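Local coordinates for protein probable endonuclease 4 (PDB 4HNO) that probably cleaves phosphodiester bonds at apurinic or apyrimidinic sites in DNA, acting as a metal-dependent endonuclease of base excision repair, at residues Gly197-Leu202 and Phe250-Ile255; Ile64-Ala69 and Leu104-Leu109; Leu219-Tyr224 and Glu244-Phe249. All blocks are in the same frame, centred on the assembly; numbering follows the deposited sequence. Where two conformers were deposited one is given.

Interaction 1: residues Gly197-Leu202 and Phe250-Ile255; sequences GVEALL and FSFKEI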
loop_
_atom_site.group_PDB
_atom_site.type_symbol
_atom_site.label_atom_id
_atom_site.label_comp_id
_atom_site.label_asym_id
_atom_site.label_seq_id
_atom_site.Cartn_x
_atom_site.Cartn_y
_atom_site.Cartn_z
ATOM N N GLY A 197 -6.063 20.892 2.750
ATOM C CA GLY A 197 -5.300 19.921 1.988
ATOM C C GLY A 197 -5.924 18.534 2.030
ATOM O O GLY A 197 -5.967 17.827 1.028
ATOM N N VAL A 198 -6.401 18.134 3.195
ATOM C CA VAL A 198 -7.084 16.854 3.298
ATOM C C VAL A 198 -8.392 16.875 2.514
ATOM O O VAL A 198 -8.712 15.918 1.802
ATOM C CB VAL A 198 -7.314 16.419 4.750
ATOM C CG1 VAL A 198 -7.944 15.021 4.797
ATOM C CG2 VAL A 198 -6.018 16.438 5.538
ATOM N N GLU A 199 -9.141 17.966 2.607
ATOM C CA GLU A 199 -10.370 18.090 1.848
ATOM C C GLU A 199 -10.083 17.971 0.354
ATOM O O GLU A 199 -10.798 17.284 -0.370
ATOM C CB GLU A 199 -11.063 19.410 2.177
ATOM C CG GLU A 199 -11.639 19.436 3.583
ATOM C CD GLU A 199 -12.052 20.814 4.062
ATOM O OE1 GLU A 199 -11.667 21.830 3.437
ATOM O OE2 GLU A 199 -12.763 20.874 5.087
ATOM N N ALA A 200 -9.022 18.633 -0.107
ATOM C CA ALA A 200 -8.651 18.575 -1.518
ATOM C C ALA A 200 -8.269 17.165 -1.939
ATOM O O ALA A 200 -8.638 16.712 -3.022
ATOM C CB ALA A 200 -7.520 19.554 -1.828
ATOM N N LEU A 201 -7.535 16.472 -1.076
ATOM C CA LEU A 201 -7.146 15.089 -1.347
ATOM C C LEU A 201 -8.394 14.215 -1.487
ATOM O O LEU A 201 -8.517 13.426 -2.431
ATOM C CB LEU A 201 -6.241 14.594 -0.224
ATOM C CG LEU A 201 -5.892 13.106 -0.267
ATOM C CD1 LEU A 201 -5.146 12.751 -1.531
ATOM C CD2 LEU A 201 -5.119 12.736 0.961
ATOM N N LEU A 202 -9.310 14.329 -0.535
ATOM C CA LEU A 202 -10.523 13.526 -0.575
ATOM C C LEU A 202 -11.373 13.847 -1.795
ATOM O O LEU A 202 -11.921 12.948 -2.429
ATOM C CB LEU A 202 -11.332 13.705 0.717
ATOM C CG LEU A 202 -10.691 13.092 1.960
ATOM C CD1 LEU A 202 -11.401 13.557 3.216
ATOM C CD2 LEU A 202 -10.698 11.580 1.881
ATOM N N PHE A 250 -6.281 12.621 10.720
ATOM C CA PHE A 250 -7.072 11.646 11.450
ATOM C C PHE A 250 -8.478 12.137 11.740
ATOM O O PHE A 250 -9.362 11.337 12.049
ATOM C CB PHE A 250 -6.440 11.331 12.805
ATOM C CG PHE A 250 -5.092 10.647 12.754
ATOM C CD1 PHE A 250 -4.636 9.975 11.638
ATOM C CD2 PHE A 250 -4.293 10.678 13.886
ATOM C CE1 PHE A 250 -3.404 9.346 11.670
ATOM C CE2 PHE A 250 -3.071 10.061 13.911
ATOM C CZ PHE A 250 -2.621 9.394 12.807
ATOM N N SER A 251 -8.684 13.447 11.694
ATOM C CA SER A 251 -9.967 14.020 12.084
ATOM C C SER A 251 -11.074 13.759 11.072
ATOM O O SER A 251 -12.246 13.915 11.396
ATOM C CB SER A 251 -9.828 15.524 12.344
ATOM O OG SER A 251 -9.695 16.261 11.146
ATOM N N PHE A 252 -10.717 13.339 9.865
ATOM C CA PHE A 252 -11.702 13.076 8.827
ATOM C C PHE A 252 -12.231 11.665 8.929
ATOM O O PHE A 252 -11.474 10.698 8.899
ATOM C CB PHE A 252 -11.081 13.318 7.453
ATOM C CG PHE A 252 -10.903 14.768 7.138
ATOM C CD1 PHE A 252 -9.838 15.474 7.676
ATOM C CD2 PHE A 252 -11.812 15.432 6.348
ATOM C CE1 PHE A 252 -9.684 16.820 7.411
ATOM C CE2 PHE A 252 -11.652 16.771 6.074
ATOM C CZ PHE A 252 -10.588 17.464 6.608
ATOM N N LYS A 253 -13.546 11.531 9.035
ATOM C CA LYS A 253 -14.153 10.212 9.115
ATOM C C LYS A 253 -13.845 9.357 7.863
ATOM O O LYS A 253 -13.693 8.141 7.978
ATOM C CB LYS A 253 -15.657 10.329 9.350
ATOM C CG LYS A 253 -16.015 10.757 10.775
ATOM C CD LYS A 253 -15.633 9.686 11.795
ATOM C CE LYS A 253 -16.122 10.036 13.190
ATOM N NZ LYS A 253 -15.414 9.241 14.233
ATOM N N GLU A 254 -13.740 9.990 6.695
ATOM C CA GLU A 254 -13.408 9.274 5.470
ATOM C C GLU A 254 -12.049 8.575 5.600
ATOM O O GLU A 254 -11.848 7.484 5.065
ATOM C CB GLU A 254 -13.374 10.220 4.268
ATOM C CG GLU A 254 -14.709 10.854 3.922
ATOM C CD GLU A 254 -14.954 12.186 4.622
ATOM O OE1 GLU A 254 -14.296 12.496 5.643
ATOM O OE2 GLU A 254 -15.824 12.927 4.138
ATOM N N ILE A 255 -11.126 9.215 6.307
ATOM C CA ILE A 255 -9.801 8.663 6.543
ATOM C C ILE A 255 -9.845 7.554 7.596
ATOM O O ILE A 255 -9.244 6.495 7.434
ATOM C CB ILE A 255 -8.830 9.798 6.924
ATOM C CG1 ILE A 255 -8.683 10.804 5.761
ATOM C CG2 ILE A 255 -7.483 9.262 7.363
ATOM C CD1 ILE A 255 -8.130 10.223 4.481
#
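V198 and L202 sit one turn apart on helix 195-208, their CA atoms 8.1 Å from the CA of F252 and 7.9 Å from the CA of E254 respectively, so the helix passes beside the start of helix 253-256. F252 occupies the N-cap position of that short helix, and its side chain reaches across to the other helix. V198 and F252 meet tip to tip. With CG1 anti to the backbone N (chi1 -176°), V198 lays this methyl over one face of the ring, 3.7 Å from the ring centroid and 19° off the ring normal. This is a CH-pi contact, displaced slightly toward the rim. A beta-branched valine suits the place because its second methyl, CG2, is left to pack against V248. E199 contributes the aliphatic part of its chain: its CG lies 3.6 Å from F252 CE2. The two side chains cross at about a right angle, and that of E199 runs on extended, which lets a glutamate line a partly exposed border without burying its charge against the aromatic surface. L202 forks between partners. Its CD1 comes within 3.7 Å of F252 CD2, while CD2 rests 3.8 Å from E254 CB and 3.9 Å from I255 CD1. Beyond CG the E254 chain bends at chi2 (91°). No hydrogen bond spans the two segments, and the contact is made by van der Waals and CH-pi packing of carbon groups. The neighbouring F250 leads on to helix 268-284. The contact itself is placed by V198, which packs on V248 of helix 242-250, and by I255, which reaches F249 of the same helix and I217 of strand 214-222.

Interaction 2: residues Ile64-Ala69 and Leu104-Leu109; sequences IDWENA and LGIRYL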
loop_
_atom_site.group_PDB
_atom_site.type_symbol
_atom_site.label_atom_id
_atom_site.label_comp_id
_atom_site.label_asym_id
_atom_site.label_seq_id
_atom_site.Cartn_x
_atom_site.Cartn_y
_atom_site.Cartn_z
ATOM N N ILE A 64 -8.947 -11.617 12.679
ATOM C CA ILE A 64 -8.538 -10.555 11.770
ATOM C C ILE A 64 -9.510 -10.447 10.602
ATOM O O ILE A 64 -9.788 -11.423 9.934
ATOM C CB ILE A 64 -7.136 -10.809 11.209
ATOM C CG1 ILE A 64 -6.130 -11.070 12.322
ATOM C CG2 ILE A 64 -6.696 -9.649 10.332
ATOM C CD1 ILE A 64 -5.944 -9.942 13.256
ATOM N N ASP A 65 -9.989 -9.240 10.348
ATOM C CA ASP A 65 -10.878 -8.964 9.238
ATOM C C ASP A 65 -10.073 -9.083 7.933
ATOM O O ASP A 65 -9.051 -8.414 7.764
ATOM C CB ASP A 65 -11.418 -7.545 9.435
ATOM C CG ASP A 65 -12.518 -7.150 8.463
ATOM O OD1 ASP A 65 -13.307 -6.245 8.818
ATOM O OD2 ASP A 65 -12.577 -7.663 7.330
ATOM N N TRP A 66 -10.526 -9.938 7.028
ATOM C CA TRP A 66 -9.827 -10.125 5.759
ATOM C C TRP A 66 -9.811 -8.869 4.876
ATOM O O TRP A 66 -9.018 -8.787 3.955
ATOM C CB TRP A 66 -10.429 -11.303 5.011
ATOM C CG TRP A 66 -10.075 -12.617 5.636
ATOM C CD1 TRP A 66 -10.777 -13.299 6.584
ATOM C CD2 TRP A 66 -8.916 -13.404 5.364
ATOM N NE1 TRP A 66 -10.126 -14.459 6.922
ATOM C CE2 TRP A 66 -8.991 -14.558 6.166
ATOM C CE3 TRP A 66 -7.836 -13.262 4.491
ATOM C CZ2 TRP A 66 -8.023 -15.552 6.132
ATOM C CZ3 TRP A 66 -6.875 -14.253 4.458
ATOM C CH2 TRP A 66 -6.986 -15.390 5.258
ATOM N N GLU A 67 -10.658 -7.877 5.164
ATOM C CA GLU A 67 -10.574 -6.603 4.443
ATOM C C GLU A 67 -9.446 -5.727 4.940
ATOM O O GLU A 67 -9.214 -4.668 4.393
ATOM C CB GLU A 67 -11.881 -5.835 4.550
ATOM C CG GLU A 67 -12.962 -6.421 3.697
ATOM C CD GLU A 67 -12.596 -6.408 2.235
ATOM O OE1 GLU A 67 -12.314 -5.308 1.701
ATOM O OE2 GLU A 67 -12.550 -7.501 1.630
ATOM N N ASN A 68 -8.749 -6.183 5.973
ATOM C CA ASN A 68 -7.683 -5.427 6.600
ATOM C C ASN A 68 -6.308 -6.077 6.428
ATOM O O ASN A 68 -5.370 -5.678 7.119
ATOM C CB ASN A 68 -7.936 -5.263 8.104
ATOM C CG ASN A 68 -9.246 -4.538 8.442
ATOM O OD1 ASN A 68 -10.029 -4.090 7.588
ATOM N ND2 ASN A 68 -9.484 -4.435 9.738
ATOM N N ALA A 69 -6.208 -7.052 5.523
ATOM C CA ALA A 69 -4.988 -7.808 5.306
ATOM C C ALA A 69 -4.557 -7.615 3.858
ATOM O O ALA A 69 -5.347 -7.824 2.935
ATOM C CB ALA A 69 -5.223 -9.290 5.606
ATOM N N LEU A 104 -3.289 -17.920 0.039
ATOM C CA LEU A 104 -3.403 -17.472 1.421
ATOM C C LEU A 104 -4.793 -16.953 1.792
ATOM O O LEU A 104 -5.102 -16.862 2.978
ATOM C CB LEU A 104 -2.381 -16.369 1.708
ATOM C CG LEU A 104 -0.919 -16.781 1.665
ATOM C CD1 LEU A 104 -0.029 -15.557 1.825
ATOM C CD2 LEU A 104 -0.584 -17.833 2.719
ATOM N N GLY A 105 -5.584 -16.575 0.795
ATOM C CA GLY A 105 -6.845 -15.910 1.007
ATOM C C GLY A 105 -6.757 -14.377 1.028
ATOM O O GLY A 105 -7.761 -13.712 1.228
ATOM N N ILE A 106 -5.575 -13.831 0.828
ATOM C CA ILE A 106 -5.399 -12.384 0.819
ATOM C C ILE A 106 -6.090 -11.808 -0.419
ATOM O O ILE A 106 -5.953 -12.315 -1.534
ATOM C CB ILE A 106 -3.893 -12.036 0.858
ATOM C CG1 ILE A 106 -3.255 -12.451 2.183
ATOM C CG2 ILE A 106 -3.649 -10.577 0.557
ATOM C CD1 ILE A 106 -3.581 -11.562 3.334
ATOM N N ARG A 107 -6.801 -10.717 -0.187
ATOM C CA ARG A 107 -7.696 -10.150 -1.166
ATOM C C ARG A 107 -7.081 -9.032 -2.022
ATOM O O ARG A 107 -7.641 -8.661 -3.042
ATOM C CB ARG A 107 -8.924 -9.622 -0.427
ATOM C CG ARG A 107 -9.713 -10.730 0.228
ATOM C CD ARG A 107 -10.911 -10.206 0.986
ATOM N NE ARG A 107 -11.607 -11.332 1.611
ATOM C CZ ARG A 107 -12.629 -11.210 2.440
ATOM N NH1 ARG A 107 -13.084 -10.011 2.764
ATOM N NH2 ARG A 107 -13.187 -12.289 2.968
ATOM N N TYR A 108 -5.954 -8.505 -1.567
ATOM C CA TYR A 108 -5.383 -7.268 -2.116
ATOM C C TYR A 108 -3.877 -7.424 -2.285
ATOM O O TYR A 108 -3.182 -7.861 -1.369
ATOM C CB TYR A 108 -5.609 -6.111 -1.156
ATOM C CG TYR A 108 -7.044 -5.771 -0.943
ATOM C CD1 TYR A 108 -7.668 -5.968 0.265
ATOM C CD2 TYR A 108 -7.771 -5.238 -1.988
ATOM C CE1 TYR A 108 -9.015 -5.655 0.424
ATOM C CE2 TYR A 108 -9.101 -4.931 -1.846
ATOM C CZ TYR A 108 -9.723 -5.136 -0.640
ATOM O OH TYR A 108 -11.063 -4.816 -0.545
ATOM N N LEU A 109 -3.394 -6.966 -3.436
ATOM C CA LEU A 109 -1.970 -6.952 -3.756
ATOM C C LEU A 109 -1.619 -5.541 -4.204
ATOM O O LEU A 109 -2.086 -5.077 -5.250
ATOM C CB LEU A 109 -1.662 -7.964 -4.869
ATOM C CG LEU A 109 -0.203 -8.014 -5.325
ATOM C CD1 LEU A 109 0.749 -8.375 -4.201
ATOM C CD2 LEU A 109 -0.069 -9.005 -6.457
HETATM O O HOH W 1 -7.007 -9.941 2.531
#
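E67 and R107 form a salt bridge, with R107 NH1 donating to E67 OE2 over 2.8 Å at 158°, almost within the guanidinium plane and toward the anti lone pair of the oxygen. The other carboxylate oxygen is used as well: Y108 OH donates to E67 OE1 at 2.6 Å through the syn lone pair. The E67 chain bends at chi2 (-61°), which places CD; OE1 and OE2 then each meet one partner, and the two bonds together should fix the rotation of the carboxylate. An Asx turn, in which D65 OD2 accepts from E67 N, braces the backbone just before it.

W66 CB lies over the centre of the R107 guanidinium, 3.4 Å from CZ, with the extended arginine crossing the tryptophan side chain. The indole meets two backbone carbonyls: L104 O lies at its edge, 3.3 Å from CH2, and G105 O is 3.3 Å from CE3. L104 O is buried here without a hydrogen-bonding partner. G105 has positive phi, and a side chain at this position would be jammed against the preceding carbonyl and tight against W66 CZ3, so glycine fits.

A single water bridges the backbones, donating to W66 O and A69 O, each at 2.7 Å, and accepting from R107 N.

The two segments lead into the parallel neighbours 69-72 and 108-115, joined through helix 84-104. This is the beta-alpha-beta crossover of a TIM barrel, tied together here where its two strands begin.

Interaction 3: residues Leu219-Tyr224 and Glu244-Phe249; sequences LNDSKY and EGFAVF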
loop_
_atom_site.group_PDB
_atom_site.type_symbol
_atom_site.label_atom_id
_atom_site.label_comp_id
_atom_site.label_asym_id
_atom_site.label_seq_id
_atom_site.Cartn_x
_atom_site.Cartn_y
_atom_site.Cartn_z
ATOM N N LEU A 219 0.543 4.760 6.349
ATOM C CA LEU A 219 0.653 5.830 7.322
ATOM C C LEU A 219 2.121 5.983 7.686
ATOM O O LEU A 219 2.671 5.258 8.508
ATOM C CB LEU A 219 -0.205 5.504 8.548
ATOM C CG LEU A 219 -0.488 6.739 9.391
ATOM C CD1 LEU A 219 -1.566 7.611 8.733
ATOM C CD2 LEU A 219 -0.876 6.354 10.810
ATOM N N ASN A 220 2.749 6.952 7.025
ATOM C CA ASN A 220 4.177 7.212 7.143
ATOM C C ASN A 220 4.405 8.710 7.347
ATOM O O ASN A 220 3.895 9.520 6.575
ATOM C CB ASN A 220 4.886 6.827 5.838
ATOM C CG ASN A 220 4.816 5.335 5.560
ATOM O OD1 ASN A 220 5.055 4.528 6.462
ATOM N ND2 ASN A 220 4.506 4.988 4.319
ATOM N N ASP A 221 5.162 9.083 8.374
ATOM C CA ASP A 221 5.639 10.459 8.416
ATOM C C ASP A 221 6.764 10.562 7.365
ATOM O O ASP A 221 7.128 9.575 6.708
ATOM C CB ASP A 221 6.070 10.818 9.854
ATOM C CG ASP A 221 5.900 12.296 10.201
ATOM O OD1 ASP A 221 6.091 13.141 9.308
ATOM O OD2 ASP A 221 5.608 12.589 11.398
ATOM N N SER A 222 7.304 11.762 7.215
ATOM C CA SER A 222 8.365 12.025 6.259
ATOM C C SER A 222 9.582 12.646 6.924
ATOM O O SER A 222 9.459 13.548 7.750
ATOM C CB SER A 222 7.893 12.955 5.146
ATOM O OG SER A 222 8.971 13.134 4.240
ATOM N N LYS A 223 10.757 12.191 6.515
ATOM C CA LYS A 223 11.998 12.812 6.950
ATOM C C LYS A 223 12.211 14.192 6.328
ATOM O O LYS A 223 13.112 14.902 6.758
ATOM C CB LYS A 223 13.193 11.907 6.650
ATOM C CG LYS A 223 13.256 10.708 7.580
ATOM C CD LYS A 223 14.540 9.941 7.490
ATOM C CE LYS A 223 14.568 8.834 8.539
ATOM N NZ LYS A 223 14.924 9.354 9.897
ATOM N N TYR A 224 11.408 14.551 5.327
ATOM C CA TYR A 224 11.634 15.769 4.558
ATOM C C TYR A 224 10.374 16.600 4.473
ATOM O O TYR A 224 9.262 16.121 4.690
ATOM C CB TYR A 224 12.151 15.419 3.151
ATOM C CG TYR A 224 13.542 14.822 3.178
ATOM C CD1 TYR A 224 13.723 13.445 3.284
ATOM C CD2 TYR A 224 14.660 15.616 3.157
ATOM C CE1 TYR A 224 14.982 12.870 3.354
ATOM C CE2 TYR A 224 15.943 15.051 3.254
ATOM C CZ TYR A 224 16.084 13.671 3.340
ATOM O OH TYR A 224 17.323 13.070 3.415
ATOM N N GLU A 244 0.839 17.358 14.803
ATOM C CA GLU A 244 -0.218 18.285 14.438
ATOM C C GLU A 244 -0.802 17.948 13.068
ATOM O O GLU A 244 -2.003 18.061 12.856
ATOM C CB GLU A 244 0.290 19.730 14.470
ATOM C CG GLU A 244 0.773 20.167 15.853
ATOM C CD GLU A 244 0.860 21.664 16.045
ATOM O OE1 GLU A 244 0.649 22.424 15.079
ATOM O OE2 GLU A 244 1.127 22.077 17.190
ATOM N N GLY A 245 0.052 17.562 12.131
ATOM C CA GLY A 245 -0.420 17.218 10.806
ATOM C C GLY A 245 -1.252 15.951 10.797
ATOM O O GLY A 245 -2.315 15.885 10.172
ATOM N N PHE A 246 -0.770 14.925 11.492
ATOM C CA PHE A 246 -1.547 13.712 11.571
ATOM C C PHE A 246 -2.866 13.939 12.307
ATOM O O PHE A 246 -3.875 13.345 11.940
ATOM C CB PHE A 246 -0.745 12.551 12.168
ATOM C CG PHE A 246 0.156 11.886 11.174
ATOM C CD1 PHE A 246 1.522 11.916 11.320
ATOM C CD2 PHE A 246 -0.368 11.260 10.059
ATOM C CE1 PHE A 246 2.361 11.328 10.387
ATOM C CE2 PHE A 246 0.466 10.679 9.117
ATOM C CZ PHE A 246 1.827 10.717 9.286
ATOM N N ALA A 247 -2.893 14.818 13.305
ATOM C CA ALA A 247 -4.158 15.098 13.974
ATOM C C ALA A 247 -5.188 15.637 12.987
ATOM O O ALA A 247 -6.345 15.283 13.060
ATOM C CB ALA A 247 -3.938 16.073 15.114
ATOM N N VAL A 248 -4.774 16.511 12.074
ATOM C CA VAL A 248 -5.676 17.006 11.045
ATOM C C VAL A 248 -6.171 15.855 10.158
ATOM O O VAL A 248 -7.364 15.674 9.944
ATOM C CB VAL A 248 -4.984 18.093 10.199
ATOM C CG1 VAL A 248 -5.831 18.466 9.001
ATOM C CG2 VAL A 248 -4.689 19.324 11.059
ATOM N N PHE A 249 -5.247 15.048 9.669
ATOM C CA PHE A 249 -5.594 13.929 8.784
ATOM C C PHE A 249 -6.557 12.958 9.467
ATOM O O PHE A 249 -7.545 12.551 8.868
ATOM C CB PHE A 249 -4.289 13.240 8.424
ATOM C CG PHE A 249 -4.397 12.151 7.387
ATOM C CD1 PHE A 249 -4.797 12.426 6.090
ATOM C CD2 PHE A 249 -3.959 10.870 7.682
ATOM C CE1 PHE A 249 -4.800 11.438 5.117
ATOM C CE2 PHE A 249 -3.960 9.888 6.707
ATOM C CZ PHE A 249 -4.375 10.184 5.428
#
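L219, N220 and D221, at the end of a TIM-barrel strand, border the ring of F246 from the helix 242-250 outside it. F246 turns CG anti to its carbonyl carbon (chi1 -81°) and sends its ring toward the strand, whereas F249, one turn on, holds CG anti to the backbone N (chi1 -173°). L219 passes each phenylalanine in the opposite direction. Its CG lies anti to the backbone N (chi1 -162°), and CD1 is the methyl that touches both rings, 3.7 Å from F246 CE2 and 3.9 Å from F249 CE2, meeting the latter at its edge. Polar groups meet only the rim of F246: N220 O is 3.6 Å from CZ, and D221 OD2 is 3.6 Å from CE1, with the carboxylate nearly perpendicular to the ring. Ring hydrogens, slightly positive, suit such oxygens. The hydrogen bonds of D221 OD2 come from G237 N and G242 N, and would stabilise a negative charge on this buried carboxylate. The N220 side chain leaves the backbone away from the helix; its nearest atoms lie about 4 Å from the bound zinc and manganese, and OD1 accepts from E263 N, a second-shell bond to a metal ligand. D221 OD1 accepts from S222 N at 2.8 Å, using its anti lone pair.

From the N terminus, interaction 2 comes first: residues 104-109 return to 64-69 after strand 69-72 and helix 84-104, closing one crossover of the barrel. It is complete before the others begin. Interaction 1 opens at 197-202 and closes at 250-255, and interaction 3 is nested inside that loop, 219-224 meeting 244-249. Helix 195-208, strand 214-222, helix 242-250 and helix 253-256 are thus bound into one late section of the fold. Interactions 1 and 3 touch directly, I255 CD1 lying 3.6 Å from F249 CE1. Interaction 2 stands apart, its centre about 24 Å from that of interaction 1, yet it reaches the same curled sheet as interaction 3.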